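Local coordinates for protein transcriptional regulator, TetR family (PDB 3EUP) that probably binds operator DNA as a dimeric TetR-family transcriptional regulator, pairing an N-terminal helix-turn-helix domain with a C-terminal regulatory domain, at residues A[19-24]-A[63-68]; A[32-37]-A[47-52]; A[145-150]-A[154-159]. All blocks are in the same frame, centred on the assembly; numbering follows the deposited sequence.

Contact 1: A[19-24]-A[63-68]; sequences STAPVF and FDYNWG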
ATOM      1  N   SER A  19      15.263   3.217 -18.354  1.00 23.94           N
ATOM      2  CA  SER A  19      15.946   1.965 -18.054  1.00 23.90           C
ATOM      3  C   SER A  19      15.907   1.661 -16.586  1.00 22.82           C
ATOM      4  O   SER A  19      15.887   0.488 -16.192  1.00 22.13           O
ATOM      5  CB  SER A  19      17.427   2.060 -18.434  1.00 23.54           C
ATOM      6  OG  SER A  19      17.544   2.219 -19.816  1.00 29.30           O
ATOM      7  N   THR A  20      15.984   2.706 -15.763  1.00 22.09           N
ATOM      8  CA  THR A  20      16.141   2.474 -14.345  1.00 22.01           C
ATOM      9  C   THR A  20      14.852   2.553 -13.568  1.00 22.35           C
ATOM     10  O   THR A  20      14.832   2.102 -12.440  1.00 21.39           O
ATOM     11  CB  THR A  20      17.136   3.441 -13.682  1.00 22.63           C
ATOM     12  OG1 THR A  20      16.626   4.784 -13.751  1.00 19.61           O
ATOM     13  CG2 THR A  20      18.526   3.335 -14.379  1.00 22.20           C
ATOM     14  N   ALA A  21      13.804   3.129 -14.158  1.00 22.83           N
ATOM     15  CA  ALA A  21      12.503   3.270 -13.472  1.00 23.19           C
ATOM     16  C   ALA A  21      11.907   1.929 -12.983  1.00 23.58           C
ATOM     17  O   ALA A  21      11.297   1.881 -11.896  1.00 25.19           O
ATOM     18  CB  ALA A  21      11.491   4.018 -14.351  1.00 21.87           C
ATOM     19  N   PRO A  22      12.046   0.847 -13.760  1.00 24.03           N
ATOM     20  CA  PRO A  22      11.557  -0.464 -13.271  1.00 24.09           C
ATOM     21  C   PRO A  22      12.370  -0.988 -12.091  1.00 24.43           C
ATOM     22  O   PRO A  22      11.834  -1.691 -11.226  1.00 25.42           O
ATOM     23  CB  PRO A  22      11.759  -1.385 -14.484  1.00 24.85           C
ATOM     24  CG  PRO A  22      11.825  -0.479 -15.637  1.00 25.02           C
ATOM     25  CD  PRO A  22      12.458   0.772 -15.167  1.00 23.93           C
ATOM     26  N   VAL A  23      13.659  -0.655 -12.037  1.00 23.92           N
ATOM     27  CA  VAL A  23      14.484  -1.071 -10.915  1.00 23.50           C
ATOM     28  C   VAL A  23      14.074  -0.255  -9.687  1.00 22.86           C
ATOM     29  O   VAL A  23      13.928  -0.817  -8.588  1.00 23.65           O
ATOM     30  CB  VAL A  23      16.003  -0.857 -11.145  1.00 23.33           C
ATOM     31  CG1 VAL A  23      16.777  -1.442 -10.006  1.00 24.40           C
ATOM     32  CG2 VAL A  23      16.464  -1.498 -12.490  1.00 26.44           C
ATOM     33  N   PHE A  24      13.929   1.063  -9.806  1.00 21.68           N
ATOM     34  CA  PHE A  24      13.520   1.806  -8.602  1.00 20.52           C
ATOM     35  C   PHE A  24      12.148   1.341  -8.123  1.00 20.76           C
ATOM     36  O   PHE A  24      11.912   1.240  -6.926  1.00 21.40           O
ATOM     37  CB  PHE A  24      13.495   3.312  -8.800  1.00 20.00           C
ATOM     38  CG  PHE A  24      14.847   3.935  -8.798  1.00 19.94           C
ATOM     39  CD1 PHE A  24      15.594   4.030  -7.615  1.00 19.69           C
ATOM     40  CD2 PHE A  24      15.405   4.369  -9.980  1.00 18.71           C
ATOM     41  CE1 PHE A  24      16.879   4.609  -7.612  1.00 19.88           C
ATOM     42  CE2 PHE A  24      16.701   4.935 -10.004  1.00 18.57           C
ATOM     43  CZ  PHE A  24      17.425   5.060  -8.823  1.00 20.38           C
ATOM     44  N   PHE A  63      10.228   8.222 -10.394  1.00 22.15           N
ATOM     45  CA  PHE A  63       8.875   8.310  -9.884  1.00 21.99           C
ATOM     46  C   PHE A  63       8.007   9.118 -10.840  1.00 22.63           C
ATOM     47  O   PHE A  63       6.914   8.683 -11.216  1.00 21.48           O
ATOM     48  CB  PHE A  63       8.811   8.936  -8.477  1.00 22.19           C
ATOM     49  CG  PHE A  63       7.410   9.160  -8.022  1.00 20.82           C
ATOM     50  CD1 PHE A  63       6.683   8.119  -7.490  1.00 25.00           C
ATOM     51  CD2 PHE A  63       6.774  10.375  -8.246  1.00 25.14           C
ATOM     52  CE1 PHE A  63       5.342   8.277  -7.118  1.00 27.39           C
ATOM     53  CE2 PHE A  63       5.419  10.548  -7.890  1.00 25.29           C
ATOM     54  CZ  PHE A  63       4.715   9.510  -7.310  1.00 25.18           C
ATOM     55  N   ASP A  64       8.488  10.287 -11.269  1.00 23.19           N
ATOM     56  CA  ASP A  64       7.718  11.084 -12.239  1.00 23.96           C
ATOM     57  C   ASP A  64       7.400  10.306 -13.507  1.00 23.23           C
ATOM     58  O   ASP A  64       6.299  10.382 -14.013  1.00 22.69           O
ATOM     59  CB  ASP A  64       8.425  12.387 -12.579  1.00 24.51           C
ATOM     60  CG  ASP A  64       8.405  13.391 -11.415  1.00 28.31           C
ATOM     61  OD1 ASP A  64       7.601  13.223 -10.469  1.00 30.39           O
ATOM     62  OD2 ASP A  64       9.226  14.347 -11.422  1.00 32.53           O
ATOM     63  N   TYR A  65       8.335   9.498 -13.992  1.00 22.92           N
ATOM     64  CA  TYR A  65       8.063   8.681 -15.197  1.00 23.72           C
ATOM     65  C   TYR A  65       7.063   7.527 -14.944  1.00 22.49           C
ATOM     66  O   TYR A  65       6.140   7.297 -15.718  1.00 21.88           O
ATOM     67  CB  TYR A  65       9.369   8.137 -15.781  1.00 23.28           C
ATOM     68  CG  TYR A  65       9.210   7.147 -16.906  1.00 25.70           C
ATOM     69  CD1 TYR A  65       9.316   7.560 -18.226  1.00 28.96           C
ATOM     70  CD2 TYR A  65       9.018   5.789 -16.653  1.00 29.28           C
ATOM     71  CE1 TYR A  65       9.208   6.674 -19.261  1.00 32.80           C
ATOM     72  CE2 TYR A  65       8.875   4.873 -17.717  1.00 33.65           C
ATOM     73  CZ  TYR A  65       8.999   5.327 -19.005  1.00 33.82           C
ATOM     74  OH  TYR A  65       8.879   4.476 -20.083  1.00 40.01           O
ATOM     75  N   ASN A  66       7.275   6.797 -13.867  1.00 23.06           N
ATOM     76  CA  ASN A  66       6.392   5.688 -13.473  1.00 22.67           C
ATOM     77  C   ASN A  66       4.944   6.084 -13.254  1.00 22.86           C
ATOM     78  O   ASN A  66       4.013   5.476 -13.823  1.00 23.80           O
ATOM     79  CB  ASN A  66       6.949   4.999 -12.215  1.00 22.23           C
ATOM     80  CG  ASN A  66       8.081   4.042 -12.540  1.00 23.39           C
ATOM     81  OD1 ASN A  66       8.968   3.799 -11.715  1.00 27.36           O
ATOM     82  ND2 ASN A  66       8.073   3.521 -13.752  1.00 20.28           N
ATOM     83  N   TRP A  67       4.763   7.118 -12.440  1.00 23.28           N
ATOM     84  CA  TRP A  67       3.459   7.655 -12.189  1.00 23.48           C
ATOM     85  C   TRP A  67       2.922   8.394 -13.428  1.00 23.07           C
ATOM     86  O   TRP A  67       1.744   8.290 -13.730  1.00 22.87           O
ATOM     87  CB  TRP A  67       3.475   8.532 -10.943  1.00 22.79           C
ATOM     88  CG  TRP A  67       2.130   9.030 -10.595  1.00 25.39           C
ATOM     89  CD1 TRP A  67       1.687  10.315 -10.675  1.00 26.19           C
ATOM     90  CD2 TRP A  67       1.003   8.237 -10.208  1.00 25.40           C
ATOM     91  NE1 TRP A  67       0.375  10.379 -10.292  1.00 26.90           N
ATOM     92  CE2 TRP A  67      -0.070   9.113 -10.014  1.00 26.43           C
ATOM     93  CE3 TRP A  67       0.815   6.869  -9.967  1.00 27.50           C
ATOM     94  CZ2 TRP A  67      -1.310   8.678  -9.578  1.00 27.55           C
ATOM     95  CZ3 TRP A  67      -0.417   6.434  -9.533  1.00 29.74           C
ATOM     96  CH2 TRP A  67      -1.461   7.335  -9.339  1.00 28.79           C
ATOM     97  N   GLY A  68       3.775   9.125 -14.145  1.00 23.38           N
ATOM     98  CA  GLY A  68       3.335   9.761 -15.393  1.00 23.22           C
ATOM     99  C   GLY A  68       2.768   8.707 -16.360  1.00 24.16           C
ATOM    100  O   GLY A  68       1.796   8.957 -17.103  1.00 22.44           O
TER

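Contact 2: A[32-37]-A[47-52]; sequences TSLTDL and SIYGNF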
ATOM      1  N   THR A  32      18.309   0.030  -4.423  1.00 28.08           N
ATOM      2  CA  THR A  32      18.865   0.200  -5.756  1.00 27.68           C
ATOM      3  C   THR A  32      20.276   0.700  -5.609  1.00 28.52           C
ATOM      4  O   THR A  32      20.489   1.760  -5.034  1.00 29.65           O
ATOM      5  CB  THR A  32      18.000   1.171  -6.601  1.00 27.27           C
ATOM      6  OG1 THR A  32      16.704   0.569  -6.801  1.00 27.14           O
ATOM      7  CG2 THR A  32      18.642   1.440  -7.973  1.00 26.23           C
ATOM      8  N   SER A  33      21.234  -0.085  -6.089  1.00 28.95           N
ATOM      9  CA  SER A  33      22.663   0.244  -5.981  1.00 30.32           C
ATOM     10  C   SER A  33      23.192   0.793  -7.299  1.00 30.50           C
ATOM     11  O   SER A  33      22.514   0.776  -8.322  1.00 28.73           O
ATOM     12  CB  SER A  33      23.476  -1.013  -5.670  1.00 30.59           C
ATOM     13  OG  SER A  33      23.549  -1.829  -6.836  1.00 32.14           O
ATOM     14  N   LEU A  34      24.425   1.258  -7.269  1.00 31.38           N
ATOM     15  CA  LEU A  34      25.070   1.783  -8.485  1.00 31.63           C
ATOM     16  C   LEU A  34      25.197   0.724  -9.543  1.00 32.01           C
ATOM     17  O   LEU A  34      24.975   1.004 -10.719  1.00 31.68           O
ATOM     18  CB  LEU A  34      26.448   2.334  -8.177  1.00 32.59           C
ATOM     19  CG  LEU A  34      27.255   2.821  -9.391  1.00 33.22           C
ATOM     20  CD1 LEU A  34      26.479   3.981 -10.073  1.00 34.83           C
ATOM     21  CD2 LEU A  34      28.647   3.216  -8.961  1.00 34.23           C
ATOM     22  N   THR A  35      25.541  -0.499  -9.146  1.00 31.87           N
ATOM     23  CA  THR A  35      25.708  -1.550 -10.145  1.00 32.28           C
ATOM     24  C   THR A  35      24.356  -2.002 -10.709  1.00 31.17           C
ATOM     25  O   THR A  35      24.281  -2.492 -11.832  1.00 31.58           O
ATOM     26  CB  THR A  35      26.485  -2.740  -9.606  1.00 32.58           C
ATOM     27  OG1 THR A  35      25.647  -3.481  -8.721  1.00 36.58           O
ATOM     28  CG2 THR A  35      27.697  -2.279  -8.856  1.00 33.71           C
ATOM     29  N   ASP A  36      23.283  -1.833  -9.946  1.00 29.89           N
ATOM     30  CA  ASP A  36      21.943  -2.017 -10.495  1.00 29.04           C
ATOM     31  C   ASP A  36      21.757  -1.005 -11.635  1.00 27.55           C
ATOM     32  O   ASP A  36      21.247  -1.354 -12.680  1.00 26.28           O
ATOM     33  CB  ASP A  36      20.841  -1.786  -9.434  1.00 29.62           C
ATOM     34  CG  ASP A  36      20.823  -2.843  -8.324  1.00 31.44           C
ATOM     35  OD1 ASP A  36      21.084  -4.047  -8.602  1.00 35.19           O
ATOM     36  OD2 ASP A  36      20.534  -2.463  -7.164  1.00 32.04           O
ATOM     37  N   LEU A  37      22.205   0.235 -11.435  1.00 26.34           N
ATOM     38  CA  LEU A  37      21.975   1.307 -12.410  1.00 25.80           C
ATOM     39  C   LEU A  37      22.832   1.176 -13.679  1.00 25.88           C
ATOM     40  O   LEU A  37      22.324   1.361 -14.796  1.00 25.50           O
ATOM     41  CB  LEU A  37      22.218   2.687 -11.774  1.00 25.59           C
ATOM     42  CG  LEU A  37      21.299   3.159 -10.640  1.00 26.05           C
ATOM     43  CD1 LEU A  37      21.640   4.631 -10.270  1.00 25.62           C
ATOM     44  CD2 LEU A  37      19.840   3.005 -11.024  1.00 23.31           C
ATOM     45  N   SER A  47      28.593   8.429 -17.124  1.00 30.23           N
ATOM     46  CA  SER A  47      27.475   8.847 -17.963  1.00 30.26           C
ATOM     47  C   SER A  47      26.232   9.112 -17.131  1.00 30.05           C
ATOM     48  O   SER A  47      25.554  10.106 -17.331  1.00 31.24           O
ATOM     49  CB  SER A  47      27.155   7.804 -19.031  1.00 30.53           C
ATOM     50  OG  SER A  47      28.283   7.593 -19.835  1.00 32.02           O
ATOM     51  N   ILE A  48      25.915   8.217 -16.211  1.00 29.46           N
ATOM     52  CA  ILE A  48      24.743   8.393 -15.372  1.00 29.20           C
ATOM     53  C   ILE A  48      24.845   9.718 -14.585  1.00 30.28           C
ATOM     54  O   ILE A  48      23.978  10.589 -14.672  1.00 29.85           O
ATOM     55  CB  ILE A  48      24.589   7.221 -14.427  1.00 28.65           C
ATOM     56  CG1 ILE A  48      24.226   5.948 -15.204  1.00 27.38           C
ATOM     57  CG2 ILE A  48      23.522   7.519 -13.383  1.00 28.35           C
ATOM     58  CD1 ILE A  48      24.221   4.686 -14.368  1.00 28.87           C
ATOM     59  N   TYR A  49      25.948   9.913 -13.877  1.00 31.24           N
ATOM     60  CA  TYR A  49      26.038  11.090 -13.015  1.00 32.61           C
ATOM     61  C   TYR A  49      26.540  12.335 -13.731  1.00 32.86           C
ATOM     62  O   TYR A  49      26.772  13.355 -13.108  1.00 34.91           O
ATOM     63  CB  TYR A  49      26.766  10.760 -11.701  1.00 32.59           C
ATOM     64  CG  TYR A  49      25.927   9.796 -10.850  1.00 34.54           C
ATOM     65  CD1 TYR A  49      24.559  10.042 -10.595  1.00 36.60           C
ATOM     66  CD2 TYR A  49      26.477   8.629 -10.330  1.00 36.37           C
ATOM     67  CE1 TYR A  49      23.770   9.139  -9.823  1.00 35.82           C
ATOM     68  CE2 TYR A  49      25.708   7.723  -9.563  1.00 36.20           C
ATOM     69  CZ  TYR A  49      24.363   7.982  -9.309  1.00 36.32           C
ATOM     70  OH  TYR A  49      23.628   7.077  -8.564  1.00 35.02           O
ATOM     71  N   GLY A  50      26.643  12.261 -15.050  1.00 32.95           N
ATOM     72  CA  GLY A  50      26.774  13.443 -15.885  1.00 32.41           C
ATOM     73  C   GLY A  50      25.423  13.970 -16.339  1.00 31.79           C
ATOM     74  O   GLY A  50      25.341  15.048 -16.914  1.00 31.69           O
ATOM     75  N   ASN A  51      24.363  13.201 -16.104  1.00 30.59           N
ATOM     76  CA  ASN A  51      22.991  13.636 -16.400  1.00 29.90           C
ATOM     77  C   ASN A  51      22.171  13.921 -15.140  1.00 29.72           C
ATOM     78  O   ASN A  51      21.170  14.625 -15.192  1.00 29.88           O
ATOM     79  CB  ASN A  51      22.282  12.565 -17.226  1.00 29.44           C
ATOM     80  CG  ASN A  51      22.802  12.504 -18.609  1.00 29.31           C
ATOM     81  OD1 ASN A  51      22.408  13.304 -19.462  1.00 27.71           O
ATOM     82  ND2 ASN A  51      23.738  11.592 -18.848  1.00 27.15           N
ATOM     83  N   PHE A  52      22.593  13.347 -14.023  1.00 29.22           N
ATOM     84  CA  PHE A  52      21.896  13.505 -12.769  1.00 29.64           C
ATOM     85  C   PHE A  52      22.885  13.821 -11.655  1.00 30.88           C
ATOM     86  O   PHE A  52      23.975  13.248 -11.605  1.00 30.85           O
ATOM     87  CB  PHE A  52      21.202  12.200 -12.403  1.00 29.10           C
ATOM     88  CG  PHE A  52      20.066  11.862 -13.283  1.00 27.58           C
ATOM     89  CD1 PHE A  52      18.799  12.361 -13.013  1.00 25.51           C
ATOM     90  CD2 PHE A  52      20.252  11.044 -14.392  1.00 27.43           C
ATOM     91  CE1 PHE A  52      17.732  12.030 -13.801  1.00 26.82           C
ATOM     92  CE2 PHE A  52      19.190  10.724 -15.217  1.00 26.98           C
ATOM     93  CZ  PHE A  52      17.923  11.213 -14.920  1.00 28.36           C
TER

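Contact 3: A[145-150]-A[154-159]; sequences KGIQAK and PDTDVT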
ATOM      1  N   LYS A 145     -19.040  16.491 -13.085  1.00 27.40           N
ATOM      2  CA  LYS A 145     -19.603  16.415 -14.428  1.00 27.70           C
ATOM      3  C   LYS A 145     -20.738  15.402 -14.502  1.00 27.21           C
ATOM      4  O   LYS A 145     -21.756  15.649 -15.138  1.00 25.02           O
ATOM      5  CB  LYS A 145     -18.535  16.038 -15.444  1.00 28.30           C
ATOM      6  CG  LYS A 145     -17.578  17.164 -15.705  1.00 29.69           C
ATOM      7  CD  LYS A 145     -16.596  16.761 -16.755  1.00 32.81           C
ATOM      8  CE  LYS A 145     -15.464  17.729 -16.838  1.00 35.11           C
ATOM      9  NZ  LYS A 145     -14.526  17.233 -17.867  1.00 39.41           N
ATOM     10  N   GLY A 146     -20.548  14.256 -13.858  1.00 26.20           N
ATOM     11  CA  GLY A 146     -21.578  13.245 -13.778  1.00 27.06           C
ATOM     12  C   GLY A 146     -22.834  13.738 -13.080  1.00 28.17           C
ATOM     13  O   GLY A 146     -23.955  13.398 -13.484  1.00 27.95           O
ATOM     14  N   ILE A 147     -22.659  14.559 -12.044  1.00 28.88           N
ATOM     15  CA  ILE A 147     -23.799  15.200 -11.381  1.00 29.69           C
ATOM     16  C   ILE A 147     -24.548  16.155 -12.325  1.00 30.13           C
ATOM     17  O   ILE A 147     -25.775  16.138 -12.393  1.00 30.43           O
ATOM     18  CB  ILE A 147     -23.354  15.940 -10.098  1.00 29.90           C
ATOM     19  CG1 ILE A 147     -22.847  14.900  -9.077  1.00 28.76           C
ATOM     20  CG2 ILE A 147     -24.500  16.826  -9.559  1.00 29.89           C
ATOM     21  CD1 ILE A 147     -22.616  15.398  -7.656  1.00 28.19           C
ATOM     22  N   GLN A 148     -23.813  16.982 -13.055  1.00 30.75           N
ATOM     23  CA  GLN A 148     -24.450  17.943 -13.956  1.00 31.34           C
ATOM     24  C   GLN A 148     -24.966  17.261 -15.222  1.00 31.04           C
ATOM     25  O   GLN A 148     -25.863  17.775 -15.862  1.00 30.50           O
ATOM     26  CB  GLN A 148     -23.515  19.098 -14.304  1.00 31.59           C
ATOM     27  CG  GLN A 148     -22.464  18.757 -15.322  1.00 34.54           C
ATOM     28  CD  GLN A 148     -21.330  19.758 -15.328  1.00 41.06           C
ATOM     29  OE1 GLN A 148     -21.193  20.546 -14.385  1.00 45.65           O
ATOM     30  NE2 GLN A 148     -20.496  19.739 -16.388  1.00 43.92           N
ATOM     31  N   ALA A 149     -24.421  16.101 -15.570  1.00 30.86           N
ATOM     32  CA  ALA A 149     -25.024  15.283 -16.627  1.00 31.30           C
ATOM     33  C   ALA A 149     -26.189  14.403 -16.122  1.00 31.90           C
ATOM     34  O   ALA A 149     -26.693  13.571 -16.866  1.00 32.14           O
ATOM     35  CB  ALA A 149     -23.962  14.424 -17.308  1.00 30.84           C
ATOM     36  N   LYS A 150     -26.606  14.574 -14.867  1.00 32.56           N
ATOM     37  CA  LYS A 150     -27.764  13.859 -14.321  1.00 33.43           C
ATOM     38  C   LYS A 150     -27.518  12.357 -14.242  1.00 32.75           C
ATOM     39  O   LYS A 150     -28.440  11.557 -14.178  1.00 32.59           O
ATOM     40  CB  LYS A 150     -28.994  14.142 -15.176  1.00 33.81           C
ATOM     41  CG  LYS A 150     -30.355  14.022 -14.452  1.00 37.15           C
ATOM     42  CD  LYS A 150     -31.589  14.149 -15.424  1.00 39.45           C
ATOM     43  CE  LYS A 150     -31.529  15.400 -16.297  1.00 40.44           C
ATOM     44  NZ  LYS A 150     -32.808  15.685 -17.056  1.00 41.06           N
ATOM     45  N   PRO A 154     -27.116  14.848  -6.890  1.00 30.79           N
ATOM     46  CA  PRO A 154     -26.515  16.075  -6.353  1.00 30.96           C
ATOM     47  C   PRO A 154     -26.186  15.996  -4.857  1.00 31.07           C
ATOM     48  O   PRO A 154     -25.367  16.775  -4.376  1.00 31.06           O
ATOM     49  CB  PRO A 154     -27.580  17.161  -6.640  1.00 30.85           C
ATOM     50  CG  PRO A 154     -28.873  16.420  -6.748  1.00 30.55           C
ATOM     51  CD  PRO A 154     -28.570  14.985  -7.127  1.00 30.96           C
ATOM     52  N   ASP A 155     -26.766  15.054  -4.120  1.00 31.14           N
ATOM     53  CA  ASP A 155     -26.391  14.937  -2.688  1.00 32.22           C
ATOM     54  C   ASP A 155     -25.071  14.160  -2.451  1.00 31.33           C
ATOM     55  O   ASP A 155     -24.649  13.987  -1.307  1.00 31.85           O
ATOM     56  CB  ASP A 155     -27.536  14.350  -1.845  1.00 32.69           C
ATOM     57  CG  ASP A 155     -27.820  12.894  -2.154  1.00 35.65           C
ATOM     58  OD1 ASP A 155     -28.730  12.345  -1.508  1.00 38.98           O
ATOM     59  OD2 ASP A 155     -27.161  12.298  -3.036  1.00 39.77           O
ATOM     60  N   THR A 156     -24.423  13.716  -3.526  1.00 30.46           N
ATOM     61  CA  THR A 156     -23.188  12.939  -3.428  1.00 30.31           C
ATOM     62  C   THR A 156     -22.075  13.678  -2.674  1.00 30.55           C
ATOM     63  O   THR A 156     -21.787  14.836  -2.972  1.00 29.97           O
ATOM     64  CB  THR A 156     -22.633  12.609  -4.816  1.00 30.06           C
ATOM     65  OG1 THR A 156     -23.613  11.894  -5.571  1.00 27.25           O
ATOM     66  CG2 THR A 156     -21.350  11.786  -4.701  1.00 29.25           C
ATOM     67  N   ASP A 157     -21.432  12.997  -1.725  1.00 30.65           N
ATOM     68  CA  ASP A 157     -20.253  13.569  -1.076  1.00 30.47           C
ATOM     69  C   ASP A 157     -19.059  13.278  -1.970  1.00 29.27           C
ATOM     70  O   ASP A 157     -18.419  12.226  -1.851  1.00 29.80           O
ATOM     71  CB  ASP A 157     -20.045  12.966   0.292  1.00 31.10           C
ATOM     72  CG  ASP A 157     -18.889  13.602   1.045  1.00 32.48           C
ATOM     73  OD1 ASP A 157     -18.039  14.334   0.454  1.00 33.91           O
ATOM     74  OD2 ASP A 157     -18.846  13.364   2.266  1.00 37.51           O
ATOM     75  N   VAL A 158     -18.742  14.235  -2.830  1.00 27.76           N
ATOM     76  CA  VAL A 158     -17.791  14.033  -3.903  1.00 26.50           C
ATOM     77  C   VAL A 158     -16.397  13.732  -3.369  1.00 25.57           C
ATOM     78  O   VAL A 158     -15.738  12.818  -3.879  1.00 25.03           O
ATOM     79  CB  VAL A 158     -17.737  15.240  -4.852  1.00 26.59           C
ATOM     80  CG1 VAL A 158     -16.629  15.061  -5.838  1.00 26.00           C
ATOM     81  CG2 VAL A 158     -19.122  15.451  -5.573  1.00 26.61           C
ATOM     82  N   THR A 159     -15.952  14.493  -2.368  1.00 25.29           N
ATOM     83  CA  THR A 159     -14.616  14.275  -1.776  1.00 24.76           C
ATOM     84  C   THR A 159     -14.515  12.902  -1.128  1.00 24.29           C
ATOM     85  O   THR A 159     -13.534  12.153  -1.356  1.00 23.66           O
ATOM     86  CB  THR A 159     -14.251  15.372  -0.760  1.00 25.02           C
ATOM     87  OG1 THR A 159     -14.162  16.610  -1.443  1.00 24.61           O
ATOM     88  CG2 THR A 159     -12.887  15.112  -0.129  1.00 24.00           C
TER

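Contact 1: A[19-24]-A[63-68]
Tyr65 swings CG anti to its backbone N (chi1 172°), whereas Asn66 holds CG anti to its carbonyl carbon (chi1 -80°), and from these two torsions on helix 55-78 both side chains converge on the Ala21 methyl of helix 10-31. There the Ala21 CB lies 3.8 Å from Tyr65 CD2, approaching the ring obliquely, and it also rests against the terminal amide of Asn66. The alanine lets the backbones approach, consistent with the 6.6 Å between the CA atoms of Ala21 and Asn66. The Ala21 O sits 3.0 Å from the atom modelled as Asn66 OD1, although the orientation of this amide is uncertain. Shortening Asn66 to an alanine is likely to open a gap beside the Ala21 methyl and leave the Ala21 carbonyl without its polar neighbour. Tyr65 also packs on Gln14, Ile17 and Glu18, and Asn66 on Asn25 and Pro109. The example shows how a pair of helices meeting through one methyl, a ring and a buried amide, here helix 10-31 and the long helix 55-78, can place that amide beside a main-chain oxygen.

Contact 2: A[32-37]-A[47-52]
The Tyr49 ring, which meets both Leu34 and Leu37 across the contact, carries Ile48 CG2 over the centre of one face, 3.8 Å above the plane, and has Phe52 O at its edge. The Phe52 ring in turn has Ile48 O in its plane, at an edge. This is the helix-turn-helix of the TetR family: helix 34-41 comes first and the short helix 45-48 follows, the latter probably serving as the recognition helix, as in relatives. The two leucines reach the tyrosine differently. Leu34 sends CG anti to its backbone N (chi1 176°), which carries CD1 to within 3.9 Å of Tyr49 CE2, in an oblique approach. Leu37 crosses the tyrosine nearly at a right angle and brings its CD1 to 3.6 Å from Tyr49 OH. Deeper in the motif, Ile48 extends CD1 to 3.8 Å from Leu37 CB, and Ile48 also packs on Thr38 and Thr41 of the first helix. Leu37 reaches Thr20 as well, so the motif is seated on helix 10-31, while Tyr49 and Phe52 both touch Val58 of helix 55-78. Polar bonds within each segment accompany these apolar contacts. At the start of helix 34-41, Ser33 and Asp36 form a capping box: the Asp36 N donates to Ser33 OG, and the Ser33 N returns a nearly straight bond to Asp36 OD2, while Asp36 OD1 has a salt-bridge partner in Lys27. Farther along the other segment, Asn51 folds back toward Ser47, its ND2 donating to Ser47 O at 2.8 Å with the donor tilted 27° from the carbonyl plane.

Contact 3: A[145-150]-A[154-159]
Ile147 lays its two branches over the loop and the first turn of the next helix, so one residue near the end of helix 122-148 makes every close contact with 154-159. Its CG2 branch comes down on the backbone of Pro154, 3.9 Å from the Pro154 CA. The longer branch, with CG1 anti to the carbonyl carbon (chi1 -65°) and then extended, brings CD1 up against two further neighbours: it lies 4.0 Å from Thr156 CB and 4.1 Å from Val158 CG2, crossing both side chains obliquely. Ile147 also touches Phe152, inside the connecting loop. Helix 122-148 ends in a Schellman motif, with Lys150 at positive phi as its C-prime residue; Glu151 N bonds to Gly146 O and Lys150 N to Ile147 O, which helps turn the chain. Asp157 then starts helix 158-179 as its N-cap, its OD1 accepting from Lys160 N. The OG1 of Thr156 pairs with Arg153 O within the loop, while its CB meets the isoleucine. Val158 continues the apolar join through Val140 and Ile143, and Thr159 packs on Tyr187 of the second subunit. Across this partly exposed connection between helices 122-148 and 158-179 the two segments meet by van der Waals contact alone: the Schellman bonds end one helix, the Asp157 cap begins the next, and the join between them rests on apolar contact.

Along the chain, contact 2 lies between the two halves of contact 1, and contact 3 follows both. Contacts 1 and 2, with centres about 14 Å apart, touch directly: Thr20 and Phe24 of helix 10-31 pack on Leu37, and Phe24 also meets Val58, Ala59 and Ala62 of helix 55-78, so these helices share one compact N-terminal unit. Contact 3 belongs to the C-terminal, tetracycline-repressor-like part of the chain; its centre is about 34 Å from that of contact 1 and about 47 Å from that of contact 2, on the opposite side of the chain's centre from contact 2. Such a layout is consistent with the TetR plan, in which a DNA-reading end is coupled through helices to a distant dimerising and ligand-sensing body.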